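Local coordinates for protein N5-carboxyaminoimidazole ribonucleotide synthetase (Bacillus anthracis, PDB 3QFF) that binds ADP and, as a PurK enzyme, probably catalyses the ATP-dependent carboxylation of aminoimidazole ribonucleotide by bicarbonate in purine biosynthesis, at residues K314-V319 / H357-N362; K210-A215 / H284-A289; G14-I19 / G37-V42. One frame throughout, in Å; residues are numbered along the deposited sequence.

Along the chain the three contacts come in the order 3, 2, 1, each pair of segments closing before the next opens. Contact 3 joins the two inner strands, 16-20 and 39-44, of the four-stranded parallel sheet of the preATP-grasp domain; its centre is about 24 Å from that of contact 2 and about 29 Å from that of contact 1. Contacts 1 and 2, with centres about 11 Å apart, share one large antiparallel sheet, which carries strands 209-220, 316-322 and 354-361 and spans the ATP-grasp and C-terminal families. They also touch directly: Asn359 ND2 donates to Asp288 OD2 and His284 O, so the 284-289 turn of contact 2 meets the strands of contact 1.

Contact 1 (K314-V319 / H357-N362); sequences KPVVMV and HVNILN
Met318 reaches toward Asn359 and His357 with CG anti to its backbone N (chi1 -175°). Asn359 places CG anti to its carbonyl carbon (chi1 -74°), and chi2 (-30°) then turns Asn359 OD1 to 3.2 Å from Met318 CG. This tight approach buries an OD1 that has no polar partner in the model; the amide is gripped instead through ND2, which donates to Asp288 OD2 and His284 O. Met318 SD passes the His357 ring obliquely, 4.9 Å from its centroid.

Beneath these side chains, strands 316-322 and 354-361 are antiparallel neighbours in the large sheet, here within the C-terminal domain of the family. Val317 N donates to Ile360 O at 2.9 Å and Ile360 N to Val317 O at 2.8 Å; Val319 and Val358 form the next such pair. Met318 with Asn359 is the non-hydrogen-bonded pair between them, and Val316 with Leu361 the one before Val317 and Ile360. Val316 CG2 meets Leu361 CD1 at 3.6 Å on the Met318 face, whereas Val319 CG2 meets Ile360 CD1 at 3.8 Å on the other. At the end of the pairing, Asn362 N donates to Pro315 O.

Lys314 NZ forms a salt bridge with Glu291 OE2 of the second subunit. Strands 223-229 and 339-343 flank the pair, helix 365-374 packs on the Val317 and Ile360 face, and the loop holding His284 and Tyr285 lies against Val316 and Met318.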
loop_
_atom_site.group_PDB
_atom_site.type_symbol
_atom_site.label_atom_id
_atom_site.label_comp_id
_atom_site.label_asym_id
_atom_site.label_seq_id
_atom_site.Cartn_x
_atom_site.Cartn_y
_atom_site.Cartn_z
ATOM N N LYS A 314 2.866 14.451 -3.561
ATOM C CA LYS A 314 3.218 15.367 -2.470
ATOM C C LYS A 314 4.728 15.323 -2.221
ATOM O O LYS A 314 5.339 14.260 -2.359
ATOM C CB LYS A 314 2.447 14.999 -1.184
ATOM C CG LYS A 314 2.434 16.102 -0.085
ATOM C CD LYS A 314 1.064 16.215 0.579
ATOM C CE LYS A 314 1.127 16.988 1.903
ATOM N NZ LYS A 314 -0.195 16.933 2.611
ATOM N N PRO A 315 5.339 16.471 -1.846
ATOM C CA PRO A 315 6.754 16.444 -1.466
ATOM C C PRO A 315 6.994 15.588 -0.206
ATOM O O PRO A 315 6.122 15.499 0.667
ATOM C CB PRO A 315 7.084 17.928 -1.226
ATOM C CG PRO A 315 6.086 18.679 -2.061
ATOM C CD PRO A 315 4.826 17.850 -1.964
ATOM N N VAL A 316 8.162 14.956 -0.125
ATOM C CA VAL A 316 8.415 13.942 0.886
ATOM C C VAL A 316 9.874 13.934 1.333
ATOM O O VAL A 316 10.796 14.192 0.540
ATOM C CB VAL A 316 7.966 12.514 0.377
ATOM C CG1 VAL A 316 8.621 12.179 -0.977
ATOM C CG2 VAL A 316 8.257 11.395 1.425
ATOM N N VAL A 317 10.081 13.660 2.613
ATOM C CA VAL A 317 11.406 13.299 3.116
ATOM C C VAL A 317 11.292 11.917 3.704
ATOM O O VAL A 317 10.549 11.702 4.678
ATOM C CB VAL A 317 11.931 14.299 4.201
ATOM C CG1 VAL A 317 13.229 13.807 4.831
ATOM C CG2 VAL A 317 12.139 15.672 3.575
ATOM N N MET A 318 12.015 10.972 3.110
ATOM C CA MET A 318 12.134 9.658 3.696
ATOM C C MET A 318 13.284 9.691 4.689
ATOM O O MET A 318 14.359 10.225 4.369
ATOM C CB MET A 318 12.413 8.589 2.638
ATOM C CG MET A 318 12.413 7.191 3.261
ATOM S SD MET A 318 13.696 6.090 2.697
ATOM C CE MET A 318 15.197 6.875 3.316
ATOM N N VAL A 319 13.053 9.171 5.895
ATOM C CA VAL A 319 14.139 9.006 6.862
ATOM C C VAL A 319 14.303 7.546 7.233
ATOM O O VAL A 319 13.332 6.875 7.579
ATOM C CB VAL A 319 13.925 9.829 8.160
ATOM C CG1 VAL A 319 15.270 9.990 8.893
ATOM C CG2 VAL A 319 13.365 11.182 7.847
ATOM N N HIS A 357 11.515 2.651 7.812
ATOM C CA HIS A 357 11.670 4.030 7.354
ATOM C C HIS A 357 10.391 4.814 7.648
ATOM O O HIS A 357 9.314 4.229 7.834
ATOM C CB HIS A 357 12.023 4.089 5.852
ATOM C CG HIS A 357 10.936 3.582 4.951
ATOM N ND1 HIS A 357 10.832 2.256 4.588
ATOM C CD2 HIS A 357 9.930 4.228 4.316
ATOM C CE1 HIS A 357 9.796 2.106 3.780
ATOM N NE2 HIS A 357 9.231 3.285 3.600
ATOM N N VAL A 358 10.508 6.133 7.698
ATOM C CA VAL A 358 9.332 6.971 7.805
ATOM C C VAL A 358 9.333 7.972 6.653
ATOM O O VAL A 358 10.358 8.607 6.371
ATOM C CB VAL A 358 9.216 7.652 9.214
ATOM C CG1 VAL A 358 10.441 8.503 9.519
ATOM C CG2 VAL A 358 7.935 8.483 9.331
ATOM N N ASN A 359 8.189 8.075 5.971
ATOM C CA ASN A 359 7.979 9.065 4.933
ATOM C C ASN A 359 7.221 10.261 5.482
ATOM O O ASN A 359 6.043 10.146 5.871
ATOM C CB ASN A 359 7.215 8.439 3.760
ATOM C CG ASN A 359 8.088 7.516 2.934
ATOM O OD1 ASN A 359 9.307 7.718 2.843
ATOM N ND2 ASN A 359 7.487 6.497 2.342
ATOM N N ILE A 360 7.900 11.401 5.520
ATOM C CA ILE A 360 7.318 12.621 6.039
ATOM C C ILE A 360 6.826 13.457 4.871
ATOM O O ILE A 360 7.632 14.021 4.117
ATOM C CB ILE A 360 8.346 13.441 6.864
ATOM C CG1 ILE A 360 9.003 12.578 7.940
ATOM C CG2 ILE A 360 7.676 14.685 7.486
ATOM C CD1 ILE A 360 10.229 13.248 8.597
ATOM N N LEU A 361 5.506 13.537 4.736
ATOM C CA LEU A 361 4.859 14.251 3.646
ATOM C C LEU A 361 4.501 15.671 4.066
ATOM O O LEU A 361 3.982 15.888 5.164
ATOM C CB LEU A 361 3.596 13.497 3.209
ATOM C CG LEU A 361 3.607 12.606 1.956
ATOM C CD1 LEU A 361 4.709 11.563 1.963
ATOM C CD2 LEU A 361 2.253 11.936 1.819
ATOM N N ASN A 362 4.794 16.639 3.201
ATOM C CA ASN A 362 4.488 18.047 3.465
ATOM C C ASN A 362 4.521 18.837 2.172
ATOM O O ASN A 362 5.313 18.524 1.272
ATOM C CB ASN A 362 5.472 18.650 4.487
ATOM C CG ASN A 362 4.912 19.893 5.176
ATOM O OD1 ASN A 362 4.939 20.993 4.630
ATOM N ND2 ASN A 362 4.384 19.710 6.375
#

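Contact 2 (K210-A215 / H284-A289); sequences KVFPVA and HYTQDA
Thr286 sets its methyl over one face of the Phe212 ring, the centre of a buried meeting between a turn and a break in a long strand. Thr286 CG2 is 3.8 Å from the Phe212 ring centroid and 3.4 Å above the ring plane, offset toward the rim, with Phe212 CD2 and CE2 as its nearest ring atoms; such geometry is a CH-pi contact. The methyl is delivered because CG2 stands anti to the carbonyl carbon of Thr286, leaving OG1 between the backbone N and that carbon (chi1 58°). The same methyl lies 3.6 Å above the plane of the Tyr285 ring, again toward the rim, and so touches two aromatic groups.

Tyr285 extends toward the 210-215 segment and ends at Pro213. Tyr285 OH is 2.9 Å from Pro213 O and 3.3 Å from Pro213 CD, and it also lies against Phe212 CB. Farther back on the ring, Tyr285 CE1 meets Ala215 CB at 4.1 Å.

Behind this first shell, Thr286 OG1 is hydrogen-bonded to Gly283 O and Gln294 N, which fixes the rotation that presents the methyl. At the backbone of the tyrosine, Tyr285 O accepts from both Asp288 N and Ala289 N, winding the short helix 286-289. Asp288 OD2 bonds His342 NE2, a tie from this turn to strand 339-343.

The side chain of Ala215 is about 14 Å from the bound ADP, and the contact lies within the ATP-grasp domain without touching the nucleotide. Phe212 packs on Gln297 of helix 294-303 and on Ile200 of strand 195-203, while its neighbours Val211 and Val214 pack on helix 235-251.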
loop_
_atom_site.group_PDB
_atom_site.type_symbol
_atom_site.label_atom_id
_atom_site.label_comp_id
_atom_site.label_asym_id
_atom_site.label_seq_id
_atom_site.Cartn_x
_atom_site.Cartn_y
_atom_site.Cartn_z
ATOM N N LYS A 210 9.048 3.730 -17.329
ATOM C CA LYS A 210 8.608 4.834 -16.482
ATOM C C LYS A 210 9.792 5.249 -15.647
ATOM O O LYS A 210 10.603 4.408 -15.264
ATOM C CB LYS A 210 7.451 4.433 -15.557
ATOM C CG LYS A 210 6.114 4.108 -16.228
ATOM C CD LYS A 210 5.367 5.336 -16.740
ATOM C CE LYS A 210 4.205 4.853 -17.590
ATOM N NZ LYS A 210 3.517 5.947 -18.286
ATOM N N VAL A 211 9.878 6.542 -15.349
ATOM C CA VAL A 211 10.943 7.067 -14.506
ATOM C C VAL A 211 10.312 7.808 -13.324
ATOM O O VAL A 211 9.333 8.564 -13.481
ATOM C CB VAL A 211 11.891 8.000 -15.291
ATOM C CG1 VAL A 211 13.162 8.285 -14.500
ATOM C CG2 VAL A 211 12.254 7.368 -16.626
ATOM N N PHE A 212 10.849 7.561 -12.144
ATOM C CA PHE A 212 10.435 8.284 -10.951
ATOM C C PHE A 212 11.169 9.620 -10.842
ATOM O O PHE A 212 12.178 9.823 -11.520
ATOM C CB PHE A 212 10.688 7.438 -9.708
ATOM C CG PHE A 212 9.649 6.399 -9.483
ATOM C CD1 PHE A 212 9.891 5.067 -9.850
ATOM C CD2 PHE A 212 8.421 6.743 -8.932
ATOM C CE1 PHE A 212 8.919 4.083 -9.628
ATOM C CE2 PHE A 212 7.440 5.761 -8.706
ATOM C CZ PHE A 212 7.690 4.434 -9.050
ATOM N N PRO A 213 10.651 10.538 -10.008
ATOM C CA PRO A 213 11.305 11.854 -9.879
ATOM C C PRO A 213 12.683 11.730 -9.237
ATOM O O PRO A 213 12.932 10.777 -8.481
ATOM C CB PRO A 213 10.364 12.654 -8.951
ATOM C CG PRO A 213 9.099 11.864 -8.854
ATOM C CD PRO A 213 9.417 10.434 -9.212
ATOM N N VAL A 214 13.556 12.695 -9.511
ATOM C CA VAL A 214 14.875 12.733 -8.910
ATOM C C VAL A 214 14.803 12.935 -7.386
ATOM O O VAL A 214 14.164 13.862 -6.907
ATOM C CB VAL A 214 15.778 13.841 -9.522
ATOM C CG1 VAL A 214 17.198 13.714 -8.977
ATOM C CG2 VAL A 214 15.779 13.794 -11.067
ATOM N N ALA A 215 15.497 12.076 -6.644
ATOM C CA ALA A 215 15.586 12.206 -5.192
ATOM C C ALA A 215 16.984 12.676 -4.815
ATOM O O ALA A 215 17.970 12.197 -5.368
ATOM C CB ALA A 215 15.301 10.877 -4.520
ATOM N N HIS A 284 12.114 4.355 -1.454
ATOM C CA HIS A 284 11.026 4.062 -0.495
ATOM C C HIS A 284 10.011 5.198 -0.365
ATOM O O HIS A 284 8.838 4.959 -0.022
ATOM C CB HIS A 284 11.585 3.723 0.896
ATOM C CG HIS A 284 12.368 2.449 0.955
ATOM N ND1 HIS A 284 12.341 1.502 -0.046
ATOM C CD2 HIS A 284 13.161 1.943 1.932
ATOM C CE1 HIS A 284 13.111 0.484 0.293
ATOM N NE2 HIS A 284 13.614 0.723 1.494
ATOM N N TYR A 285 10.459 6.429 -0.634
ATOM C CA TYR A 285 9.544 7.576 -0.659
ATOM C C TYR A 285 8.322 7.342 -1.550
ATOM O O TYR A 285 7.260 7.896 -1.289
ATOM C CB TYR A 285 10.266 8.849 -1.121
ATOM C CG TYR A 285 10.512 8.934 -2.612
ATOM C CD1 TYR A 285 11.684 8.430 -3.183
ATOM C CD2 TYR A 285 9.581 9.556 -3.452
ATOM C CE1 TYR A 285 11.918 8.530 -4.559
ATOM C CE2 TYR A 285 9.797 9.654 -4.818
ATOM C CZ TYR A 285 10.969 9.148 -5.364
ATOM O OH TYR A 285 11.162 9.255 -6.713
ATOM N N THR A 286 8.484 6.542 -2.607
ATOM C CA THR A 286 7.417 6.337 -3.594
ATOM C C THR A 286 6.176 5.658 -2.997
ATOM O O THR A 286 5.092 5.766 -3.562
ATOM C CB THR A 286 7.870 5.460 -4.780
ATOM O OG1 THR A 286 8.315 4.178 -4.294
ATOM C CG2 THR A 286 8.981 6.145 -5.559
ATOM N N GLN A 287 6.352 4.944 -1.886
ATOM C CA GLN A 287 5.257 4.227 -1.227
ATOM C C GLN A 287 4.146 5.142 -0.763
ATOM O O GLN A 287 2.991 4.731 -0.700
ATOM C CB GLN A 287 5.768 3.479 0.003
ATOM C CG GLN A 287 6.484 2.172 -0.301
ATOM C CD GLN A 287 6.825 1.446 0.970
ATOM O OE1 GLN A 287 7.463 2.005 1.883
ATOM N NE2 GLN A 287 6.377 0.207 1.064
ATOM N N ASP A 288 4.504 6.364 -0.380
ATOM C CA ASP A 288 3.514 7.296 0.153
ATOM C C ASP A 288 3.320 8.546 -0.701
ATOM O O ASP A 288 2.270 9.180 -0.641
ATOM C CB ASP A 288 3.849 7.633 1.618
ATOM C CG ASP A 288 3.785 6.403 2.520
ATOM O OD1 ASP A 288 2.683 5.818 2.640
ATOM O OD2 ASP A 288 4.830 6.004 3.093
ATOM N N ALA A 289 4.310 8.876 -1.525
ATOM C CA ALA A 289 4.309 10.179 -2.211
ATOM C C ALA A 289 4.069 10.126 -3.716
ATOM O O ALA A 289 3.873 11.178 -4.335
ATOM C CB ALA A 289 5.596 10.930 -1.927
#

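Contact 3 (G14-I19 / G37-V42); sequences GKTIGI and GYKIAV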
loop_
_atom_site.group_PDB
_atom_site.type_symbol
_atom_site.label_atom_id
_atom_site.label_comp_id
_atom_site.label_asym_id
_atom_site.label_seq_id
_atom_site.Cartn_x
_atom_site.Cartn_y
_atom_site.Cartn_z
ATOM N N GLY A 14 -3.129 -14.133 -9.263
ATOM C CA GLY A 14 -3.494 -15.487 -8.868
ATOM C C GLY A 14 -2.309 -16.429 -8.967
ATOM O O GLY A 14 -2.263 -17.440 -8.276
ATOM N N LYS A 15 -1.338 -16.090 -9.814
ATOM C CA LYS A 15 -0.112 -16.884 -9.926
ATOM C C LYS A 15 0.825 -16.573 -8.763
ATOM O O LYS A 15 0.604 -15.615 -8.021
ATOM C CB LYS A 15 0.601 -16.604 -11.255
ATOM C CG LYS A 15 -0.202 -16.930 -12.514
ATOM C CD LYS A 15 -0.374 -18.438 -12.729
ATOM C CE LYS A 15 -0.781 -18.733 -14.173
ATOM N NZ LYS A 15 -2.047 -18.008 -14.501
ATOM N N THR A 16 1.888 -17.365 -8.643
ATOM C CA THR A 16 2.870 -17.232 -7.574
ATOM C C THR A 16 4.120 -16.505 -8.061
ATOM O O THR A 16 4.753 -16.899 -9.062
ATOM C CB THR A 16 3.285 -18.624 -7.009
ATOM O OG1 THR A 16 2.118 -19.334 -6.575
ATOM C CG2 THR A 16 4.276 -18.495 -5.852
ATOM N N ILE A 17 4.473 -15.456 -7.333
ATOM C CA ILE A 17 5.751 -14.806 -7.512
ATOM C C ILE A 17 6.727 -15.309 -6.449
ATOM O O ILE A 17 6.458 -15.224 -5.234
ATOM C CB ILE A 17 5.621 -13.265 -7.441
ATOM C CG1 ILE A 17 4.633 -12.774 -8.511
ATOM C CG2 ILE A 17 7.005 -12.625 -7.589
ATOM C CD1 ILE A 17 4.226 -11.308 -8.363
ATOM N N GLY A 18 7.853 -15.827 -6.921
ATOM C CA GLY A 18 8.923 -16.320 -6.069
ATOM C C GLY A 18 10.043 -15.307 -5.946
ATOM O O GLY A 18 10.539 -14.779 -6.950
ATOM N N ILE A 19 10.452 -15.053 -4.710
ATOM C CA ILE A 19 11.455 -14.037 -4.421
ATOM C C ILE A 19 12.685 -14.671 -3.763
ATOM O O ILE A 19 12.572 -15.384 -2.757
ATOM C CB ILE A 19 10.883 -12.927 -3.494
ATOM C CG1 ILE A 19 9.607 -12.314 -4.109
ATOM C CG2 ILE A 19 11.969 -11.863 -3.205
ATOM C CD1 ILE A 19 8.875 -11.294 -3.217
ATOM N N GLY A 37 -3.441 -9.528 -5.809
ATOM C CA GLY A 37 -3.933 -10.894 -5.746
ATOM C C GLY A 37 -2.941 -11.957 -6.176
ATOM O O GLY A 37 -3.354 -13.043 -6.576
ATOM N N TYR A 38 -1.644 -11.643 -6.118
ATOM C CA TYR A 38 -0.599 -12.646 -6.335
ATOM C C TYR A 38 -0.316 -13.450 -5.069
ATOM O O TYR A 38 -0.488 -12.962 -3.947
ATOM C CB TYR A 38 0.701 -12.003 -6.848
ATOM C CG TYR A 38 0.576 -11.498 -8.249
ATOM C CD1 TYR A 38 0.714 -12.361 -9.336
ATOM C CD2 TYR A 38 0.276 -10.155 -8.499
ATOM C CE1 TYR A 38 0.577 -11.905 -10.633
ATOM C CE2 TYR A 38 0.133 -9.683 -9.806
ATOM C CZ TYR A 38 0.287 -10.559 -10.864
ATOM O OH TYR A 38 0.143 -10.084 -12.148
ATOM N N LYS A 39 0.113 -14.692 -5.273
ATOM C CA LYS A 39 0.623 -15.546 -4.203
ATOM C C LYS A 39 2.142 -15.367 -4.165
ATOM O O LYS A 39 2.752 -15.054 -5.183
ATOM C CB LYS A 39 0.226 -17.004 -4.497
ATOM C CG LYS A 39 0.778 -18.041 -3.525
ATOM C CD LYS A 39 0.079 -19.411 -3.724
ATOM C CE LYS A 39 0.772 -20.513 -2.904
ATOM N NZ LYS A 39 0.067 -21.834 -3.015
ATOM N N ILE A 40 2.747 -15.539 -2.995
ATOM C CA ILE A 40 4.167 -15.266 -2.817
ATOM C C ILE A 40 4.918 -16.459 -2.225
ATOM O O ILE A 40 4.503 -17.024 -1.202
ATOM C CB ILE A 40 4.401 -14.028 -1.889
ATOM C CG1 ILE A 40 3.688 -12.777 -2.437
ATOM C CG2 ILE A 40 5.923 -13.776 -1.648
ATOM C CD1 ILE A 40 4.206 -12.276 -3.774
ATOM N N ALA A 41 6.018 -16.836 -2.878
ATOM C CA ALA A 41 6.983 -17.785 -2.300
ATOM C C ALA A 41 8.310 -17.068 -2.093
ATOM O O ALA A 41 8.723 -16.270 -2.937
ATOM C CB ALA A 41 7.154 -19.007 -3.215
ATOM N N VAL A 42 8.983 -17.334 -0.979
ATOM C CA VAL A 42 10.275 -16.698 -0.711
ATOM C C VAL A 42 11.308 -17.745 -0.300
ATOM O O VAL A 42 10.980 -18.723 0.375
ATOM C CB VAL A 42 10.162 -15.566 0.373
ATOM C CG1 VAL A 42 9.523 -16.084 1.662
ATOM C CG2 VAL A 42 11.531 -14.924 0.680
#
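Ile17 and Tyr38 pack together across a beta-alpha-beta crossover, one on its first strand, the other just after its helix; strand 16-20, helix 24-35 and strand 39-44 make up this unit in the Rossmann-like sheet of the preATP-grasp domain. Followed outward, the isoleucine passes from Ile40 at CB to Tyr38 at CG1 and CD1. Ile17 CB is 4.1 Å from Ile40 CD1. Ile17 CG1, held anti to the carbonyl carbon (chi1 -58°), comes to 4.0 Å from Tyr38 CD1. With chi2 at 169° the chain runs on extended, and Ile17 CD1 settles over one face of the tyrosine ring, 4.0 Å from the Tyr38 centroid and 25° off the normal, a CH-pi contact offset toward the rim.

The ring is held from other directions as well. Lys15 O lies at its edge, 3.5 Å from Tyr38 CD1, and that same oxygen accepts a hydrogen bond from Lys39 N. At the far end, Tyr38 OH bonds Ile11 O, and helix 294-303 packs on both Tyr38 and Ile17.

The parallel pairing continues as Ile17 N donates to Lys39 O, Ala41 N to Ile17 O, and Ile19 N to Ala41 O. Before it begins, Gly37 closes helix 24-35 with a Schellman motif, Tyr38 N reaching Ala33 O and Gly37 N reaching Lys34 O; its positive phi suits a glycine. On the opposite face of the sheet from Ile17, Thr16 and Lys39 run side by side, pointing the same way. There Thr16 OG1 lies 3.5 Å from Lys39 CD, and Thr16 CG2 is 3.9 Å from Ala41 CB.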